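Local coordinates for protein pilotin OutS (Dickeya dadantii, PDB 3UTK) that serves as the pilot lipoprotein of the type II secretion system, interacting with the secretin OutD needed to export pectate lyases and cellulases across the outer membrane, at residues A52-L57 with P124-M129. Residues are numbered along the deposited sequence; the frame is centred on the assembly and turned at random.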
loop_
_atom_site.group_PDB
_atom_site.type_symbol
_atom_site.label_atom_id
_atom_site.label_comp_id
_atom_site.label_asym_id
_atom_site.label_seq_id
_atom_site.Cartn_x
_atom_site.Cartn_y
_atom_site.Cartn_z
ATOM N N ALA A 52 -1.745 2.337 0.334
ATOM C CA ALA A 52 -3.152 2.743 0.338
ATOM C C ALA A 52 -4.102 1.556 0.223
ATOM O O ALA A 52 -5.107 1.486 0.931
ATOM C CB ALA A 52 -3.424 3.725 -0.786
ATOM N N ALA A 53 -3.795 0.637 -0.685
ATOM C CA ALA A 53 -4.619 -0.560 -0.868
ATOM C C ALA A 53 -4.603 -1.429 0.394
ATOM O O ALA A 53 -5.622 -1.985 0.792
ATOM C CB ALA A 53 -4.144 -1.359 -2.077
ATOM N N SER A 54 -3.430 -1.553 1.009
ATOM C CA SER A 54 -3.307 -2.295 2.250
ATOM C C SER A 54 -4.114 -1.677 3.392
ATOM O O SER A 54 -4.768 -2.396 4.124
ATOM C CB SER A 54 -1.842 -2.432 2.657
ATOM O OG SER A 54 -1.126 -3.169 1.682
ATOM N N LYS A 55 -4.042 -0.356 3.571
ATOM C CA LYS A 55 -4.841 0.293 4.614
ATOM C C LYS A 55 -6.335 0.123 4.308
ATOM O O LYS A 55 -7.143 -0.078 5.208
ATOM C CB LYS A 55 -4.477 1.778 4.759
ATOM C CG LYS A 55 -5.257 2.497 5.860
ATOM C CD LYS A 55 -4.778 3.925 6.088
ATOM C CE LYS A 55 -5.512 4.556 7.266
ATOM N NZ LYS A 55 -4.849 5.803 7.739
ATOM N N TYR A 56 -6.698 0.221 3.034
ATOM C CA TYR A 56 -8.087 0.003 2.629
ATOM C C TYR A 56 -8.565 -1.393 3.057
ATOM O O TYR A 56 -9.676 -1.560 3.559
ATOM C CB TYR A 56 -8.257 0.220 1.113
ATOM C CG TYR A 56 -9.694 0.205 0.647
ATOM C CD1 TYR A 56 -10.373 -0.994 0.454
ATOM C CD2 TYR A 56 -10.368 1.392 0.381
ATOM C CE1 TYR A 56 -11.692 -1.004 0.027
ATOM C CE2 TYR A 56 -11.685 1.386 -0.046
ATOM C CZ TYR A 56 -12.339 0.193 -0.220
ATOM O OH TYR A 56 -13.651 0.197 -0.637
ATOM N N LEU A 57 -7.713 -2.396 2.897
ATOM C CA LEU A 57 -8.105 -3.741 3.290
ATOM C C LEU A 57 -8.289 -3.809 4.804
ATOM O O LEU A 57 -9.272 -4.358 5.288
ATOM C CB LEU A 57 -7.080 -4.785 2.840
ATOM C CG LEU A 57 -7.060 -5.170 1.355
ATOM C CD1 LEU A 57 -5.882 -6.105 1.026
ATOM C CD2 LEU A 57 -8.377 -5.832 0.935
ATOM N N PRO A 124 0.856 -11.081 -2.907
ATOM C CA PRO A 124 2.317 -10.952 -2.808
ATOM C C PRO A 124 2.778 -9.862 -1.829
ATOM O O PRO A 124 3.771 -10.050 -1.114
ATOM C CB PRO A 124 2.737 -10.612 -4.245
ATOM C CG PRO A 124 1.649 -11.199 -5.095
ATOM C CD PRO A 124 0.389 -10.998 -4.303
ATOM N N PHE A 125 2.069 -8.740 -1.785
ATOM C CA PHE A 125 2.459 -7.673 -0.873
ATOM C C PHE A 125 2.102 -8.039 0.569
ATOM O O PHE A 125 2.879 -7.786 1.485
ATOM C CB PHE A 125 1.831 -6.340 -1.278
ATOM C CG PHE A 125 2.404 -5.155 -0.554
ATOM C CD1 PHE A 125 3.719 -4.776 -0.748
ATOM C CD2 PHE A 125 1.622 -4.424 0.327
ATOM C CE1 PHE A 125 4.244 -3.678 -0.076
ATOM C CE2 PHE A 125 2.138 -3.330 0.999
ATOM C CZ PHE A 125 3.449 -2.957 0.799
ATOM N N LEU A 126 0.931 -8.647 0.773
ATOM C CA LEU A 126 0.554 -9.070 2.119
ATOM C C LEU A 126 1.517 -10.146 2.641
ATOM O O LEU A 126 1.837 -10.183 3.829
ATOM C CB LEU A 126 -0.897 -9.562 2.174
ATOM C CG LEU A 126 -1.949 -8.601 1.608
ATOM C CD1 LEU A 126 -3.352 -9.150 1.814
ATOM C CD2 LEU A 126 -1.827 -7.200 2.194
ATOM N N ASP A 127 1.982 -11.017 1.750
ATOM C CA ASP A 127 2.979 -12.025 2.131
ATOM C C ASP A 127 4.277 -11.373 2.626
ATOM O O ASP A 127 4.886 -11.820 3.609
ATOM C CB ASP A 127 3.291 -12.950 0.955
ATOM C CG ASP A 127 2.250 -14.042 0.771
ATOM O OD1 ASP A 127 1.305 -14.124 1.584
ATOM O OD2 ASP A 127 2.393 -14.834 -0.185
ATOM N N ALA A 128 4.694 -10.318 1.935
ATOM C CA ALA A 128 5.903 -9.578 2.293
ATOM C C ALA A 128 5.767 -8.953 3.676
ATOM O O ALA A 128 6.743 -8.788 4.411
ATOM C CB ALA A 128 6.184 -8.504 1.254
ATOM N N MET A 129 4.541 -8.602 4.027
ATOM C CA MET A 129 4.263 -7.969 5.302
ATOM C C MET A 129 4.529 -8.872 6.496
ATOM O O MET A 129 4.841 -8.393 7.579
ATOM C CB MET A 129 2.809 -7.529 5.329
ATOM C CG MET A 129 2.614 -6.084 5.594
ATOM S SD MET A 129 0.877 -5.743 5.316
ATOM C CE MET A 129 0.927 -4.956 3.709
#
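Ser-54 reaches from helix 40-60 to three side chains of helix 123-131: Phe-125, Leu-126 and Met-129. Its hydroxyl meets the rim of the Phe-125 ring, in the plane of that ring, with OG 3.3 Å from both CD2 and CE2. An oxygen suits this edge, where the C-H bonds carry a slight positive charge, better than it would suit the electron-rich face. The same OG lies 3.4 Å from CE of Met-129, and CD2 of Leu-126 is more distant at 4.1 Å. With chi1 at -63°, OG sits beside the backbone N, anti to the carbonyl carbon, and hydrogen-bonds to the carbonyl oxygen of Leu-50 one turn earlier; a small polar residue can thus be buried among apolar groups with its hydroxyl satisfied within its own helix.

The remaining contacts are apolar. Met-129, its chain bent at chi3 (-103°), presents its terminal methyl to Ser-54, CE standing 3.9 Å from CB; a flexible thioether is well fitted to follow such a surface. One turn on from Ser-54, Leu-57 meets Leu-126 methyl to methyl, CD1 to CD1 at 4.0 Å, the two side chains crossing obliquely; branched leucines suit this place because their methyl tips can span the gap and need no polar partner.

CA of Ser-54 and CA of Leu-126 make the closest CA approach, 7.8 Å, although the local axes stay 11.3 Å apart and only a few side chains bridge them. Other helices complete the surroundings: Ile-72 of helix 69-82 touches Ser-54, Thr-75 touches Phe-125 and Met-129, and Phe-118 of helix 111-121 packs on Leu-57. The segments run nearly perpendicular, at 81°, and join the first and last helices in the buried interior of the all-helical pilotin fold, built from nested, perpendicular alpha-helical hairpins.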